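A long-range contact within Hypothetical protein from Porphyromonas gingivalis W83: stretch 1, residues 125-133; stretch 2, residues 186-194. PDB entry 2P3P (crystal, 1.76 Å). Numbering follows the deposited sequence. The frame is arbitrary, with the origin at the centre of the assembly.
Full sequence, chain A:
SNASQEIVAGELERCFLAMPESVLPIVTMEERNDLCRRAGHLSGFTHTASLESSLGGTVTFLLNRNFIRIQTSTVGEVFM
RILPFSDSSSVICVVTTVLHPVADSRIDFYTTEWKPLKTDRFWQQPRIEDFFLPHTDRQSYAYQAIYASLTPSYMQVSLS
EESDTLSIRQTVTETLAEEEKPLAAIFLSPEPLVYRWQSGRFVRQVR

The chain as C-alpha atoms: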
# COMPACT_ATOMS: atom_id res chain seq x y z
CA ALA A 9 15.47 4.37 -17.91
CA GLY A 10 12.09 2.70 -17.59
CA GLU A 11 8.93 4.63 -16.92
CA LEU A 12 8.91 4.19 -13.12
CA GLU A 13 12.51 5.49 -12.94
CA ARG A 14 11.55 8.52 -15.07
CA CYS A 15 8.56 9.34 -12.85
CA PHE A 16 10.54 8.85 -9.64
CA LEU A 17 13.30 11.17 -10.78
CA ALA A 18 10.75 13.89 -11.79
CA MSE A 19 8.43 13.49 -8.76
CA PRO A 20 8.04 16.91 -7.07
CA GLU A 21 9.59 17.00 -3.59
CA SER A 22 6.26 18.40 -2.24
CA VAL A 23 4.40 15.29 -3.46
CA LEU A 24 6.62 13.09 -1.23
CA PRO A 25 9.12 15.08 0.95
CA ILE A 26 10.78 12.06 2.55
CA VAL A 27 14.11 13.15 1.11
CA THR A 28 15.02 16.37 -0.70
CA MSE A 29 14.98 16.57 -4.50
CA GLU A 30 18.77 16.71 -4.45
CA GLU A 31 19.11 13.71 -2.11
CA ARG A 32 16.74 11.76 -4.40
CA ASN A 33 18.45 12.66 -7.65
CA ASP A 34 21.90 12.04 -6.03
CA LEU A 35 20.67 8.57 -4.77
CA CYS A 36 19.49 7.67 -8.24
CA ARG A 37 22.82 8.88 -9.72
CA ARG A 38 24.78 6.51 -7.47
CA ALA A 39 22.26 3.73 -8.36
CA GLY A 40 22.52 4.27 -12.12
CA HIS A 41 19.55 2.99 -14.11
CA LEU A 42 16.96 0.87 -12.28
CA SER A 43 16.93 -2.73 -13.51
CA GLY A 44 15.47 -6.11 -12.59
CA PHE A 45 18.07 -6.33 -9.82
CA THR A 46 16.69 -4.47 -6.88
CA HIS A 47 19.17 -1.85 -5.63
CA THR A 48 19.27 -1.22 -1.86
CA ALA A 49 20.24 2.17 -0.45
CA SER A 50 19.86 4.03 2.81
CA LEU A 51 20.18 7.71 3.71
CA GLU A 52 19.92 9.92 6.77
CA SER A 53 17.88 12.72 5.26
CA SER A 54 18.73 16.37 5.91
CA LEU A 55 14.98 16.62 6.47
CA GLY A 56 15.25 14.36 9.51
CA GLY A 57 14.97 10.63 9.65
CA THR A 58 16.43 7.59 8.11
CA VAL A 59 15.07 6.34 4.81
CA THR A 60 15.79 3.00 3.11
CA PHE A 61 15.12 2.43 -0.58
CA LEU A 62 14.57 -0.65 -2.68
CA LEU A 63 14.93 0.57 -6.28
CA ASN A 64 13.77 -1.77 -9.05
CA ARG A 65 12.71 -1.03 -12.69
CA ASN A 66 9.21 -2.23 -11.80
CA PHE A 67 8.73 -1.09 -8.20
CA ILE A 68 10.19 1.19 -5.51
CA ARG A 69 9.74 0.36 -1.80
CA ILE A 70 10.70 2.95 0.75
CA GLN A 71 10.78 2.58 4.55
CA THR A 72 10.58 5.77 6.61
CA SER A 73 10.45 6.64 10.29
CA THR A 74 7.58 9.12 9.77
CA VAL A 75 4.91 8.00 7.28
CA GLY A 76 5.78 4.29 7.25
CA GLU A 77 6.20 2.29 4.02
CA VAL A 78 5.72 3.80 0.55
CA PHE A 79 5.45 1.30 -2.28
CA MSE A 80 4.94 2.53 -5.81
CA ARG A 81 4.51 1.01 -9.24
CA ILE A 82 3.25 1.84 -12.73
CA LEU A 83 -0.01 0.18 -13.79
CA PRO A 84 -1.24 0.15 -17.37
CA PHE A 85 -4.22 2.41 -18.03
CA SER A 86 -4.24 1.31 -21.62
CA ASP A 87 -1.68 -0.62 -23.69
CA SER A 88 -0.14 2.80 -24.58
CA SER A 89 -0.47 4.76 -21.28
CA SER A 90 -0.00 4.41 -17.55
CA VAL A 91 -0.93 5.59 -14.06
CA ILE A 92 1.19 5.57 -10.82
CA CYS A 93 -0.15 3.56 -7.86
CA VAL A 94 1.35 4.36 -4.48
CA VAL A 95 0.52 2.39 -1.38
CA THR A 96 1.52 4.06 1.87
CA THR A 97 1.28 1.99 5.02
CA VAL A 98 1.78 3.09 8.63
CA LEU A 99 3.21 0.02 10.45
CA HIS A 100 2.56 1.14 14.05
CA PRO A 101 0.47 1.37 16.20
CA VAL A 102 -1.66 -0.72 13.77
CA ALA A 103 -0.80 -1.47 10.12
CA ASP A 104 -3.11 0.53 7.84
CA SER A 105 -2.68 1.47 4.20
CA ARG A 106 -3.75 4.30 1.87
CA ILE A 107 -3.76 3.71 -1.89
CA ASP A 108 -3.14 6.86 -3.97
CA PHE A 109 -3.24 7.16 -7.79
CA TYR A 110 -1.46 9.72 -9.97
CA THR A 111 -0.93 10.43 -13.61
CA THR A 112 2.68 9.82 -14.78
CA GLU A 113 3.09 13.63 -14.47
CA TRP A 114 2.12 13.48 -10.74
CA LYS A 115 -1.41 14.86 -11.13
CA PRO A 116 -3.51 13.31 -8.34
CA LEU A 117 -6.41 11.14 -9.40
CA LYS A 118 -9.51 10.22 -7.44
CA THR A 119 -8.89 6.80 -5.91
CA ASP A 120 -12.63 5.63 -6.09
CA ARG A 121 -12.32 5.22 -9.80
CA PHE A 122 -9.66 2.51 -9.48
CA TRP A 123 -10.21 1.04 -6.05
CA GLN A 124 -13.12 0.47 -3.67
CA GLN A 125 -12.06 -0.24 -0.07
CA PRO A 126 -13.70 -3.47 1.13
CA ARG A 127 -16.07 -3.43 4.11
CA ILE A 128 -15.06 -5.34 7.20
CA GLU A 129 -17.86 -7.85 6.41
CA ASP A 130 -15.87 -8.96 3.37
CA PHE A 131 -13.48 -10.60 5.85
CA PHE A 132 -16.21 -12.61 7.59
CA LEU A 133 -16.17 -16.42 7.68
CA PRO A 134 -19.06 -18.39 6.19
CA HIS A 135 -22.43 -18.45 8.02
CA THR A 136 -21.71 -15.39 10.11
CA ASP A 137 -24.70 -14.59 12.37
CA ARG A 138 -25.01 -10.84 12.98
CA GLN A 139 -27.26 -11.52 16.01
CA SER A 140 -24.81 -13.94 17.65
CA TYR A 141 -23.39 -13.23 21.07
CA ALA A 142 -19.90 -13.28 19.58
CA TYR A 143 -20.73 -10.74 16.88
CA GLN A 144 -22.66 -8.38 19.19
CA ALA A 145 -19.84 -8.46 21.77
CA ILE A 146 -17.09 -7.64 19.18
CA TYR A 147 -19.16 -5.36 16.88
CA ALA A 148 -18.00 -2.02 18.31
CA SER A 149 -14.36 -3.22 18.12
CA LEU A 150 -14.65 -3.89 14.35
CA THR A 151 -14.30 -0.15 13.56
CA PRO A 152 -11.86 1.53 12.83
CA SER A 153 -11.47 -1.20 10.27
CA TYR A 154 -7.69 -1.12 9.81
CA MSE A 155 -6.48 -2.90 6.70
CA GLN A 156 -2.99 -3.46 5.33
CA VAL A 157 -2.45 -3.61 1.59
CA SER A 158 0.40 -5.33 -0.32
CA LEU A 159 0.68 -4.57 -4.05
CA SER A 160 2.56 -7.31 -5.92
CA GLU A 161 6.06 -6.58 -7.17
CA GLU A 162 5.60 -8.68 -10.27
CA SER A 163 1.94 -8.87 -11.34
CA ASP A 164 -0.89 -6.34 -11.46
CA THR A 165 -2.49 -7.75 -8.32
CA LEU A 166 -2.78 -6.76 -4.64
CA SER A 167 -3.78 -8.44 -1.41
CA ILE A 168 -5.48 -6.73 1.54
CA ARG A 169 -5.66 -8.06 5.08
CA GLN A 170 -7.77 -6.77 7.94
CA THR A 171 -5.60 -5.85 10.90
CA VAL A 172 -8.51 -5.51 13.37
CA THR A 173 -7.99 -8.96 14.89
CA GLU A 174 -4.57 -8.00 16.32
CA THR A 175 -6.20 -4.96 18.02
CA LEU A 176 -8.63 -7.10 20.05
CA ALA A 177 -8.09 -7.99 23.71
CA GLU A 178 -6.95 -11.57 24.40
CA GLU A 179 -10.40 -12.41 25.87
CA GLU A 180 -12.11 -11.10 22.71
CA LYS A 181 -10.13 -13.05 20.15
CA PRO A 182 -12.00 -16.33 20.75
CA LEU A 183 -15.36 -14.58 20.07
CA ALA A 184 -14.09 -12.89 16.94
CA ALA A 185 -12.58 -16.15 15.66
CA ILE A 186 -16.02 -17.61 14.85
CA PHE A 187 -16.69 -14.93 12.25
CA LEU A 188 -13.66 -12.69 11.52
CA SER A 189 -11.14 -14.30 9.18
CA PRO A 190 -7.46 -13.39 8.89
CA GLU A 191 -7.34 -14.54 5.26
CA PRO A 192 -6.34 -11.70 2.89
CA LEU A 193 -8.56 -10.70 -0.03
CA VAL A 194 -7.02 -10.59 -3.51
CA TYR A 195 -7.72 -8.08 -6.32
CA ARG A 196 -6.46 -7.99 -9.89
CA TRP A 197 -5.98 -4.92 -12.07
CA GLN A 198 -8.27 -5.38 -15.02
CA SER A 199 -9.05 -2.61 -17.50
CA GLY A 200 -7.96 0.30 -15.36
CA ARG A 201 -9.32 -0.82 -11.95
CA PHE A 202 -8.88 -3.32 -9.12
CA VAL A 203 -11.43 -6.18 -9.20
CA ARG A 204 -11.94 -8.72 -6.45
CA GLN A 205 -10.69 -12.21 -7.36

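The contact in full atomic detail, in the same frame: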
# COMPACT_ATOMS: atom_id res chain seq x y z
N GLN A 125 -12.50 0.42 -1.31
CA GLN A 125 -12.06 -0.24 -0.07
C GLN A 125 -13.12 -1.28 0.37
O GLN A 125 -14.30 -0.97 0.43
CB GLN A 125 -11.88 0.80 1.05
CG GLN A 125 -11.28 0.30 2.34
CD GLN A 125 -9.76 0.15 2.29
OE1 GLN A 125 -9.19 0.00 1.23
NE2 GLN A 125 -9.11 0.14 3.45
N PRO A 126 -12.70 -2.52 0.63
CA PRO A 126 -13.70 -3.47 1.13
C PRO A 126 -14.23 -3.09 2.50
O PRO A 126 -13.58 -2.31 3.20
CB PRO A 126 -12.93 -4.79 1.20
CG PRO A 126 -11.51 -4.47 1.18
CD PRO A 126 -11.35 -3.11 0.51
N ARG A 127 -15.46 -3.54 2.79
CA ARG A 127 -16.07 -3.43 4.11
C ARG A 127 -15.51 -4.52 5.00
O ARG A 127 -15.03 -5.55 4.50
CB ARG A 127 -17.60 -3.60 4.05
CG ARG A 127 -18.32 -2.53 3.23
CD ARG A 127 -19.81 -2.82 3.04
NE ARG A 127 -20.49 -3.16 4.29
CZ ARG A 127 -21.80 -3.09 4.50
NH1 ARG A 127 -22.28 -3.43 5.68
NH2 ARG A 127 -22.63 -2.66 3.55
N ILE A 128 -15.60 -4.32 6.31
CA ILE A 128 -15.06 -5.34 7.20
C ILE A 128 -15.82 -6.66 7.00
O ILE A 128 -15.27 -7.74 7.25
CB ILE A 128 -15.06 -4.89 8.68
CG1 ILE A 128 -14.21 -5.82 9.54
CG2 ILE A 128 -16.52 -4.83 9.26
CD1 ILE A 128 -12.74 -5.94 9.13
N GLU A 129 -17.08 -6.62 6.55
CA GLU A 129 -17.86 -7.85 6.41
C GLU A 129 -17.32 -8.76 5.33
O GLU A 129 -17.60 -9.98 5.35
CB GLU A 129 -19.38 -7.59 6.18
CG GLU A 129 -19.74 -6.96 4.82
CD GLU A 129 -21.24 -6.93 4.54
OE1 GLU A 129 -22.07 -7.44 5.36
OE2 GLU A 129 -21.60 -6.39 3.46
N ASP A 130 -16.58 -8.18 4.39
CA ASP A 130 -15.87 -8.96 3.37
C ASP A 130 -14.86 -9.95 3.93
O ASP A 130 -14.42 -10.85 3.21
CB ASP A 130 -15.23 -8.03 2.35
CG ASP A 130 -16.26 -7.19 1.62
OD1 ASP A 130 -17.39 -7.67 1.41
OD2 ASP A 130 -15.92 -6.06 1.25
N PHE A 131 -14.50 -9.78 5.21
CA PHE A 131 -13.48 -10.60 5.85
C PHE A 131 -14.16 -11.60 6.81
O PHE A 131 -13.49 -12.30 7.60
CB PHE A 131 -12.50 -9.72 6.64
CG PHE A 131 -11.66 -8.83 5.78
CD1 PHE A 131 -10.43 -9.28 5.29
CD2 PHE A 131 -12.10 -7.57 5.41
CE1 PHE A 131 -9.65 -8.48 4.48
CE2 PHE A 131 -11.32 -6.77 4.58
CZ PHE A 131 -10.09 -7.25 4.12
N PHE A 132 -15.50 -11.68 6.71
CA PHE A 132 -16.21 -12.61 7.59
C PHE A 132 -16.15 -14.04 7.06
O PHE A 132 -16.18 -14.28 5.84
CB PHE A 132 -17.68 -12.19 7.78
CG PHE A 132 -17.89 -10.94 8.59
CD1 PHE A 132 -16.84 -10.23 9.22
CD2 PHE A 132 -19.18 -10.46 8.74
CE1 PHE A 132 -17.10 -9.08 9.95
CE2 PHE A 132 -19.45 -9.30 9.45
CZ PHE A 132 -18.41 -8.62 10.06
N LEU A 133 -16.09 -15.00 7.99
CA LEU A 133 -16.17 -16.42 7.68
C LEU A 133 -17.57 -16.78 7.22
O LEU A 133 -18.52 -16.00 7.41
CB LEU A 133 -15.87 -17.25 8.94
CG LEU A 133 -14.41 -17.25 9.34
CD1 LEU A 133 -14.24 -17.80 10.75
CD2 LEU A 133 -13.58 -17.99 8.28
N ILE A 186 -14.91 -16.89 15.47
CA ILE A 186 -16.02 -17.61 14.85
C ILE A 186 -16.52 -16.95 13.60
O ILE A 186 -17.26 -17.60 12.82
CB ILE A 186 -17.23 -17.90 15.82
CG1 ILE A 186 -18.10 -16.68 16.08
CG2 ILE A 186 -16.73 -18.43 17.13
CD1 ILE A 186 -19.47 -17.01 16.74
N PHE A 187 -16.19 -15.66 13.40
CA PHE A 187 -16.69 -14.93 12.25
C PHE A 187 -15.68 -14.04 11.49
O PHE A 187 -15.89 -13.79 10.33
CB PHE A 187 -17.94 -14.16 12.64
CG PHE A 187 -17.68 -12.89 13.40
CD1 PHE A 187 -17.47 -11.69 12.71
CD2 PHE A 187 -17.64 -12.89 14.79
CE1 PHE A 187 -17.24 -10.53 13.40
CE2 PHE A 187 -17.40 -11.73 15.48
CZ PHE A 187 -17.18 -10.57 14.80
N LEU A 188 -14.62 -13.59 12.14
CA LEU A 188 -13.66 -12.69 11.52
C LEU A 188 -12.39 -13.41 11.06
O LEU A 188 -11.63 -13.93 11.90
CB LEU A 188 -13.22 -11.64 12.51
CG LEU A 188 -12.39 -10.54 11.91
CD1 LEU A 188 -13.08 -9.93 10.60
CD2 LEU A 188 -12.19 -9.44 13.01
N SER A 189 -12.18 -13.46 9.75
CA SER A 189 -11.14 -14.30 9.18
C SER A 189 -9.90 -13.47 8.92
O SER A 189 -9.99 -12.36 8.42
CB SER A 189 -11.56 -14.91 7.83
OG SER A 189 -10.46 -15.51 7.15
N PRO A 190 -8.73 -14.04 9.18
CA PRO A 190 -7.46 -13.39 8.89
C PRO A 190 -7.03 -13.55 7.44
O PRO A 190 -6.01 -12.96 7.04
CB PRO A 190 -6.48 -14.12 9.81
CG PRO A 190 -7.03 -15.50 9.91
CD PRO A 190 -8.53 -15.42 9.65
N GLU A 191 -7.76 -14.33 6.65
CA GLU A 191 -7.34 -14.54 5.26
C GLU A 191 -7.39 -13.24 4.42
O GLU A 191 -8.40 -12.54 4.38
CB GLU A 191 -8.22 -15.58 4.58
CG GLU A 191 -7.59 -16.23 3.38
CD GLU A 191 -6.37 -17.08 3.73
OE1 GLU A 191 -6.29 -17.56 4.90
OE2 GLU A 191 -5.50 -17.28 2.85
N PRO A 192 -6.30 -12.92 3.73
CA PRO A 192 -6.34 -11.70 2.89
C PRO A 192 -7.22 -11.85 1.70
O PRO A 192 -7.38 -12.97 1.23
CB PRO A 192 -4.87 -11.56 2.45
CG PRO A 192 -4.10 -12.33 3.45
CD PRO A 192 -4.94 -13.50 3.76
N LEU A 193 -7.77 -10.73 1.21
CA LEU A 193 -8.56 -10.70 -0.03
C LEU A 193 -7.68 -10.26 -1.19
O LEU A 193 -6.95 -9.31 -1.06
CB LEU A 193 -9.74 -9.71 0.07
CG LEU A 193 -10.60 -9.87 1.35
CD1 LEU A 193 -11.60 -8.72 1.48
CD2 LEU A 193 -11.28 -11.21 1.40
N VAL A 194 -7.82 -10.91 -2.34
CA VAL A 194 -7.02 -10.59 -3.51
C VAL A 194 -7.84 -9.89 -4.61
O VAL A 194 -8.97 -10.30 -4.91
CB VAL A 194 -6.38 -11.88 -4.09
CG1 VAL A 194 -5.58 -11.60 -5.39
CG2 VAL A 194 -5.48 -12.54 -3.04

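Two backbone hydrogen bonds hold the stretches together. The amide of Leu-133 donates to the carbonyl of Phe-187, with Leu-133 N 2.6 Å from Phe-187 O and an N-H...O angle of 162°. The amide of Ser-189 donates in the reverse direction, Ser-189 N to Phe-131 O, at 2.8 Å and 158°. Short separations and nearly straight angles support both assignments. The two bonds flank Phe-132 and Leu-188, whose CA atoms lie 4.7 Å apart, and so define a single beta bridge between segments that are not otherwise strand here; Phe-131 closes a 3-10 segment, and the rest is loop or turn. As CA numbering rises through Phe-131, Phe-132 and Leu-133, the nearest partners fall through Ser-189, Leu-188 and Phe-187, which is an antiparallel register. Phe-187 O also receives a CA-H...O contact from Phe-132, with Phe-132 CA to Phe-187 O at 3.0 Å and an angle of 134° at the hydrogen, so one carbonyl faces two consecutive residues.

Local hydrogen bonds accompany the bridge within each stretch. In stretch 1, a short 3-10 segment spans Ile-128 to Phe-131, and Phe-131 N bonds to Ile-128 O at 3.0 Å. The carboxylate of Asp-130 folds back to accept from the preceding loop, with Arg-127 N 3.0 Å from Asp-130 OD2; the 132° angle makes this bond less linear than those of the bridge. In stretch 2, Glu-191 N donates to Ser-189 OG at 3.0 Å and 163°. Ser-189 thus uses its amide across the contact and its hydroxyl oxygen within its own turn.

The aromatic packing begins with Phe-132 and Phe-187. Their ring centroids are 5.2 Å apart and their planes meet at 88°, an edge-to-face arrangement in which the edge of Phe-187 approaches the face of Phe-132. The closest side-chain atoms are Phe-132 CE1 and Phe-187 CE1, at 3.7 Å. Leu-188 reaches the same ring differently: Leu-188 CD1 lies near the ring plane, 4.0 Å from Phe-132 CD1. Although the CA-to-CB bond of Leu-188 points away from stretch 1, the end of its side chain comes nearer, and Leu-188 CD1 also lies 4.0 Å from Phe-131 CB and 4.3 Å from Ile-128 CD1.

Leu-193 lies over one face of the Phe-131 ring. Leu-193 CD1 sits 3.6 Å from the ring centroid and 21° off the ring normal, geometry that identifies a CH-pi contact; the closest ring atom to Leu-193 CD1, Phe-131 CZ, is 3.4 Å away. Leu-193 CD1 also lies 4.2 Å from Pro-126 CB and 3.8 Å from Asp-130 CB. Leu-193 therefore extends the contact beyond the bridge, to the part of stretch 1 that precedes Phe-131.

Leu-133 packs at the other end, where Leu-133 CD2 lies 3.7 Å from Ser-189 CB and Leu-133 CD1 lies 3.7 Å from Ile-186 O. Altogether the stretches bury 559 Å², both sides summed.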